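Local coordinates for germination protein YpeB (Bacillus megaterium QM B1551, PDB 5BOI), which takes part in the germination of Bacillus spores, its PepSY-containing C-terminal part probably having an inhibitory role whose details remain unknown, at residues Val181-Glu186 with Tyr202-Thr207; Lys209-Arg214 with Val227-Asn232. All blocks are in the same frame, centred on the assembly; numbering follows the deposited sequence.

Contact 1: Val181-Glu186 with Tyr202-Thr207; sequences VKVMEE and YEFLGT
Glu186 holds CG anti to its backbone N (chi1 174°), which sets CG against the ring of Phe204, whose own CG stands anti to the carbonyl carbon (chi1 -64°). CG of Glu186 lies 3.4 Å from CE1 of Phe204, approaching the ring obliquely. A bend at chi2 (-80°) then turns CD, and with it the carboxylate, toward Tyr202, where OE2 sits 3.2 Å from CD1 in the plane of that ring, at its edge. The aromatic edge carries the slightly positive hydrogens, so it suits a carboxylate oxygen. A glutamine here would keep the methylene packing on Phe204 but would probably weaken the attraction to the Tyr202 edge, the full negative charge being gone. Tyr202 OH is bound separately, to the carbonyl of Ile168, and helix 170-175 covers this face through Lys170, Ala173 and Lys174. Val183 adds CG1 at the edge of the Phe204 ring.

The backbones pair antiparallel as strands of a hairpin in the PepSY-family region, interrupted by a classic beta bulge: Met184 and Glu185 both face Leu205. Leu205 O is gripped by two donors, Met184 N at 2.8 Å and Glu185 N at 3.1 Å, both in the carbonyl plane, the second more bent. Within the bulge, Leu205 N returns a bond to Glu185 O. Before it, Lys182 and Thr207 form a hydrogen-bonded pair, each N bonding the other's O, and Thr207 CG2 reaches back to Met184 SD, 3.6 Å away. Gly206 fits opposite Val183 because a CB there would collide with Lys182 O. Beside apolar Leu205 the like charges of Glu185 and Glu203, with OE2 atoms 5.9 Å apart, are probably offset by weak, long ion pairs to Arg129, whereas the Phe204 face keeps its carboxylate at a ring edge.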
loop_
_atom_site.group_PDB
_atom_site.type_symbol
_atom_site.label_atom_id
_atom_site.label_comp_id
_atom_site.label_asym_id
_atom_site.label_seq_id
_atom_site.Cartn_x
_atom_site.Cartn_y
_atom_site.Cartn_z
ATOM N N VAL A 181 -21.480 -12.352 13.838
ATOM C CA VAL A 181 -20.941 -11.321 12.955
ATOM C C VAL A 181 -22.027 -10.388 12.423
ATOM O O VAL A 181 -23.039 -10.838 11.893
ATOM C CB VAL A 181 -20.192 -11.941 11.762
ATOM C CG1 VAL A 181 -19.568 -10.848 10.898
ATOM C CG2 VAL A 181 -19.119 -12.901 12.250
ATOM N N LYS A 182 -21.816 -9.084 12.555
ATOM C CA LYS A 182 -22.739 -8.112 11.981
ATOM C C LYS A 182 -22.126 -7.486 10.731
ATOM O O LYS A 182 -21.318 -6.561 10.823
ATOM C CB LYS A 182 -23.099 -7.028 13.003
ATOM C CG LYS A 182 -23.579 -7.570 14.343
ATOM C CD LYS A 182 -24.687 -8.596 14.156
ATOM C CE LYS A 182 -25.094 -9.227 15.478
ATOM N NZ LYS A 182 -25.773 -8.247 16.368
ATOM N N VAL A 183 -22.515 -7.988 9.562
ATOM C CA VAL A 183 -21.875 -7.574 8.315
ATOM C C VAL A 183 -22.205 -6.138 7.968
ATOM O O VAL A 183 -23.352 -5.706 8.089
ATOM C CB VAL A 183 -22.294 -8.478 7.139
ATOM C CG1 VAL A 183 -21.579 -8.065 5.867
ATOM C CG2 VAL A 183 -21.998 -9.927 7.471
ATOM N N MET A 184 -21.198 -5.393 7.526
ATOM C CA MET A 184 -21.425 -4.030 7.058
ATOM C C MET A 184 -21.088 -3.895 5.574
ATOM O O MET A 184 -21.608 -3.024 4.883
ATOM C CB MET A 184 -20.601 -3.049 7.890
ATOM C CG MET A 184 -21.007 -3.040 9.360
ATOM S SD MET A 184 -19.710 -2.450 10.469
ATOM C CE MET A 184 -18.697 -1.464 9.367
ATOM N N GLU A 185 -20.242 -4.788 5.073
ATOM C CA GLU A 185 -19.781 -4.698 3.693
ATOM C C GLU A 185 -19.307 -6.052 3.162
ATOM O O GLU A 185 -18.741 -6.850 3.912
ATOM C CB GLU A 185 -18.656 -3.672 3.592
ATOM C CG GLU A 185 -18.144 -3.478 2.184
ATOM C CD GLU A 185 -17.544 -2.103 1.964
ATOM O OE1 GLU A 185 -17.964 -1.153 2.660
ATOM O OE2 GLU A 185 -16.665 -1.974 1.086
ATOM N N GLU A 186 -19.531 -6.300 1.877
ATOM C CA GLU A 186 -19.017 -7.514 1.229
ATOM C C GLU A 186 -18.495 -7.212 -0.173
ATOM O O GLU A 186 -19.167 -6.527 -0.942
ATOM C CB GLU A 186 -20.120 -8.584 1.145
ATOM C CG GLU A 186 -19.738 -9.855 0.363
ATOM C CD GLU A 186 -19.846 -9.685 -1.152
ATOM O OE1 GLU A 186 -20.819 -9.055 -1.609
ATOM O OE2 GLU A 186 -18.955 -10.166 -1.884
ATOM N N TYR A 202 -14.896 -14.344 -0.906
ATOM C CA TYR A 202 -15.776 -13.230 -0.535
ATOM C C TYR A 202 -15.187 -12.619 0.725
ATOM O O TYR A 202 -14.922 -13.345 1.690
ATOM C CB TYR A 202 -17.191 -13.707 -0.248
ATOM C CG TYR A 202 -17.908 -14.196 -1.482
ATOM C CD1 TYR A 202 -18.511 -13.296 -2.330
ATOM C CD2 TYR A 202 -17.968 -15.556 -1.789
ATOM C CE1 TYR A 202 -19.162 -13.726 -3.488
ATOM C CE2 TYR A 202 -18.635 -16.018 -2.928
ATOM C CZ TYR A 202 -19.227 -15.083 -3.786
ATOM O OH TYR A 202 -19.888 -15.497 -4.937
ATOM N N GLU A 203 -14.981 -11.308 0.708
ATOM C CA GLU A 203 -14.451 -10.587 1.854
ATOM C C GLU A 203 -15.601 -9.892 2.569
ATOM O O GLU A 203 -16.382 -9.187 1.941
ATOM C CB GLU A 203 -13.408 -9.559 1.406
ATOM C CG GLU A 203 -12.943 -8.637 2.517
ATOM C CD GLU A 203 -12.569 -7.269 1.991
ATOM O OE1 GLU A 203 -11.871 -7.210 0.955
ATOM O OE2 GLU A 203 -12.972 -6.261 2.610
ATOM N N PHE A 204 -15.710 -10.091 3.876
ATOM C CA PHE A 204 -16.736 -9.444 4.675
ATOM C C PHE A 204 -16.095 -8.523 5.706
ATOM O O PHE A 204 -15.166 -8.925 6.420
ATOM C CB PHE A 204 -17.608 -10.494 5.388
ATOM C CG PHE A 204 -18.410 -11.379 4.446
ATOM C CD1 PHE A 204 -19.659 -10.969 3.995
ATOM C CD2 PHE A 204 -17.908 -12.607 4.016
ATOM C CE1 PHE A 204 -20.415 -11.768 3.124
ATOM C CE2 PHE A 204 -18.635 -13.417 3.173
ATOM C CZ PHE A 204 -19.904 -12.998 2.711
ATOM N N LEU A 205 -16.605 -7.302 5.793
ATOM C CA LEU A 205 -16.204 -6.363 6.830
ATOM C C LEU A 205 -17.372 -6.244 7.798
ATOM O O LEU A 205 -18.500 -5.949 7.385
ATOM C CB LEU A 205 -15.848 -5.017 6.204
ATOM C CG LEU A 205 -15.220 -3.859 6.977
ATOM C CD1 LEU A 205 -14.058 -4.325 7.802
ATOM C CD2 LEU A 205 -14.759 -2.822 5.962
ATOM N N GLY A 206 -17.126 -6.493 9.079
ATOM C CA GLY A 206 -18.207 -6.472 10.046
ATOM C C GLY A 206 -17.712 -6.296 11.468
ATOM O O GLY A 206 -16.518 -6.101 11.707
ATOM N N THR A 207 -18.634 -6.344 12.419
ATOM C CA THR A 207 -18.254 -6.195 13.817
ATOM C C THR A 207 -18.643 -7.430 14.596
ATOM O O THR A 207 -19.738 -7.969 14.425
ATOM C CB THR A 207 -18.901 -4.961 14.455
ATOM O OG1 THR A 207 -20.320 -5.143 14.505
ATOM C CG2 THR A 207 -18.581 -3.712 13.645
#

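Contact 2: Lys209-Arg214 with Val227-Asn232; sequences KNDTYR and VEKLQN
Arg214, Leu230 and Lys229 bury the most surface where the two strands of an antiparallel beta hairpin, 211-218 and 224-230, pair in what appears to be part of the C-terminal PepSY-family region. Arg214 and Glu228 both hold CG anti to the backbone N (chi1 -171° and 174°), which sends them off in the same direction, side by side. NH1 of Arg214 reaches OE1 of Glu228 at 3.3 Å, a long and bent bond of a salt bridge. OE1 is met on its syn side, but with the donor tilted 31° out of the carboxylate plane. An arginine suits this buried place because its several N-H groups can serve several acceptors: NH2 is bound to the carbonyl of Ala107, NH1 makes a weak, long ion pair with Glu108 and NE another with Glu203.

Leu230 brings its branched, apolar end across the guanidinium, CD1 lying 4.0 Å above one face and offset toward the rim. The same CD1 touches CG2 of Thr212. The leucine's backbone N gives a nearly straight bond to Thr212 O, at 2.7 Å.

On the other face of the hairpin, Lys229 spreads its aliphatic chain against Tyr213. CG lies over one face of the ring, and CB is 3.6 Å from CE2, so the lysine serves here through its methylenes. Further along, Lys229 CD is 3.9 Å from both Tyr213 OH and Asp211 OD2.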
loop_
_atom_site.group_PDB
_atom_site.type_symbol
_atom_site.label_atom_id
_atom_site.label_comp_id
_atom_site.label_asym_id
_atom_site.label_seq_id
_atom_site.Cartn_x
_atom_site.Cartn_y
_atom_site.Cartn_z
ATOM N N LYS A 209 -18.998 -8.096 18.425
ATOM C CA LYS A 209 -19.009 -7.487 19.752
ATOM C C LYS A 209 -18.125 -6.240 19.825
ATOM O O LYS A 209 -17.143 -6.215 20.569
ATOM C CB LYS A 209 -18.583 -8.507 20.798
ATOM N N ASN A 210 -18.471 -5.239 19.013
ATOM C CA ASN A 210 -17.842 -3.906 18.997
ATOM C C ASN A 210 -16.457 -3.834 18.342
ATOM O O ASN A 210 -16.021 -2.752 17.951
ATOM C CB ASN A 210 -17.764 -3.341 20.418
ATOM C CG ASN A 210 -19.087 -2.767 20.882
ATOM O OD1 ASN A 210 -20.142 -3.103 20.343
ATOM N ND2 ASN A 210 -19.039 -1.898 21.889
ATOM N N ASP A 211 -15.777 -4.969 18.205
ATOM C CA ASP A 211 -14.501 -5.005 17.497
ATOM C C ASP A 211 -14.779 -5.186 16.007
ATOM O O ASP A 211 -15.681 -5.930 15.640
ATOM C CB ASP A 211 -13.617 -6.147 17.992
ATOM C CG ASP A 211 -12.773 -5.770 19.195
ATOM O OD1 ASP A 211 -12.559 -4.560 19.448
ATOM O OD2 ASP A 211 -12.324 -6.707 19.891
ATOM N N THR A 212 -13.997 -4.522 15.163
ATOM C CA THR A 212 -14.145 -4.675 13.721
ATOM C C THR A 212 -13.228 -5.753 13.142
ATOM O O THR A 212 -12.027 -5.790 13.424
ATOM C CB THR A 212 -13.881 -3.340 13.018
ATOM O OG1 THR A 212 -14.802 -2.367 13.522
ATOM C CG2 THR A 212 -14.057 -3.480 11.516
ATOM N N TYR A 213 -13.810 -6.619 12.315
ATOM C CA TYR A 213 -13.100 -7.737 11.699
ATOM C C TYR A 213 -13.246 -7.769 10.190
ATOM O O TYR A 213 -14.297 -7.415 9.670
ATOM C CB TYR A 213 -13.617 -9.064 12.239
ATOM C CG TYR A 213 -13.157 -9.322 13.651
ATOM C CD1 TYR A 213 -13.870 -8.815 14.725
ATOM C CD2 TYR A 213 -11.991 -10.030 13.904
ATOM C CE1 TYR A 213 -13.463 -9.035 16.017
ATOM C CE2 TYR A 213 -11.562 -10.242 15.203
ATOM C CZ TYR A 213 -12.304 -9.740 16.254
ATOM O OH TYR A 213 -11.891 -9.951 17.552
ATOM N N ARG A 214 -12.188 -8.195 9.505
ATOM C CA ARG A 214 -12.314 -8.596 8.112
ATOM C C ARG A 214 -12.226 -10.115 8.065
ATOM O O ARG A 214 -11.293 -10.722 8.629
ATOM C CB ARG A 214 -11.225 -7.971 7.241
ATOM C CG ARG A 214 -11.437 -8.172 5.727
ATOM C CD ARG A 214 -10.280 -7.505 4.965
ATOM N NE ARG A 214 -10.451 -6.058 4.899
ATOM C CZ ARG A 214 -9.552 -5.157 5.287
ATOM N NH1 ARG A 214 -8.373 -5.527 5.797
ATOM N NH2 ARG A 214 -9.840 -3.872 5.146
ATOM N N VAL A 227 -8.998 -14.553 8.942
ATOM C CA VAL A 227 -9.761 -13.719 9.853
ATOM C C VAL A 227 -8.838 -12.698 10.510
ATOM O O VAL A 227 -7.806 -13.037 11.124
ATOM C CB VAL A 227 -10.467 -14.553 10.939
ATOM C CG1 VAL A 227 -11.148 -13.602 11.953
ATOM C CG2 VAL A 227 -11.467 -15.521 10.290
ATOM N N GLU A 228 -9.221 -11.433 10.437
ATOM C CA GLU A 228 -8.320 -10.383 10.872
ATOM C C GLU A 228 -9.030 -9.283 11.679
ATOM O O GLU A 228 -9.988 -8.654 11.203
ATOM C CB GLU A 228 -7.661 -9.797 9.628
ATOM C CG GLU A 228 -6.812 -8.632 9.892
ATOM C CD GLU A 228 -6.655 -7.759 8.674
ATOM O OE1 GLU A 228 -7.231 -8.047 7.585
ATOM O OE2 GLU A 228 -5.955 -6.759 8.852
ATOM N N LYS A 229 -8.597 -9.051 12.908
ATOM C CA LYS A 229 -9.094 -7.881 13.634
ATOM C C LYS A 229 -8.526 -6.568 13.079
ATOM O O LYS A 229 -7.313 -6.446 12.832
ATOM C CB LYS A 229 -8.759 -7.968 15.132
ATOM C CG LYS A 229 -9.275 -6.780 15.923
ATOM C CD LYS A 229 -9.322 -7.063 17.430
ATOM C CE LYS A 229 -7.950 -7.459 17.956
ATOM N NZ LYS A 229 -7.760 -7.054 19.377
ATOM N N LEU A 230 -9.394 -5.576 12.895
ATOM C CA LEU A 230 -8.924 -4.259 12.494
ATOM C C LEU A 230 -8.925 -3.300 13.697
ATOM O O LEU A 230 -9.656 -3.496 14.657
ATOM C CB LEU A 230 -9.792 -3.695 11.367
ATOM C CG LEU A 230 -10.106 -4.633 10.194
ATOM C CD1 LEU A 230 -10.841 -3.866 9.094
ATOM C CD2 LEU A 230 -8.849 -5.272 9.632
ATOM N N GLN A 231 -8.109 -2.263 13.642
ATOM C CA GLN A 231 -8.043 -1.334 14.771
ATOM C C GLN A 231 -8.867 -0.074 14.529
ATOM O O GLN A 231 -9.187 0.258 13.386
ATOM C CB GLN A 231 -6.591 -0.959 15.075
ATOM C CG GLN A 231 -5.701 -2.154 15.393
ATOM C CD GLN A 231 -6.022 -2.791 16.729
ATOM O OE1 GLN A 231 -6.249 -2.099 17.724
ATOM N NE2 GLN A 231 -6.048 -4.119 16.759
ATOM N N ASN A 232 -9.219 0.599 15.624
ATOM C CA ASN A 232 -9.830 1.927 15.598
ATOM C C ASN A 232 -10.005 2.466 17.014
ATOM O O ASN A 232 -9.564 1.848 17.983
ATOM C CB ASN A 232 -11.184 1.912 14.878
ATOM C CG ASN A 232 -12.057 3.097 15.253
ATOM O OD1 ASN A 232 -11.866 4.206 14.752
ATOM N ND2 ASN A 232 -13.036 2.861 16.121
#

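Contacts 1 and 2 have their centres about 10 Å apart and come in series along the chain: the hairpin of strands 182-192 and 198-208 is complete before that of 211-218 and 224-230 begins. Strands 198-208 and 211-218 are neighbours, so the two hairpins join into a continuous antiparallel run of four strands. At the shared boundary Gly206 O probably accepts a hydrogen bond from Tyr213 N (2.8 Å), and Leu205 CD1 packs on Leu230 CD1. The two hairpins appear to form part of the C-terminal PepSY-family region of the chain, and side chains of each complete the surroundings of the other.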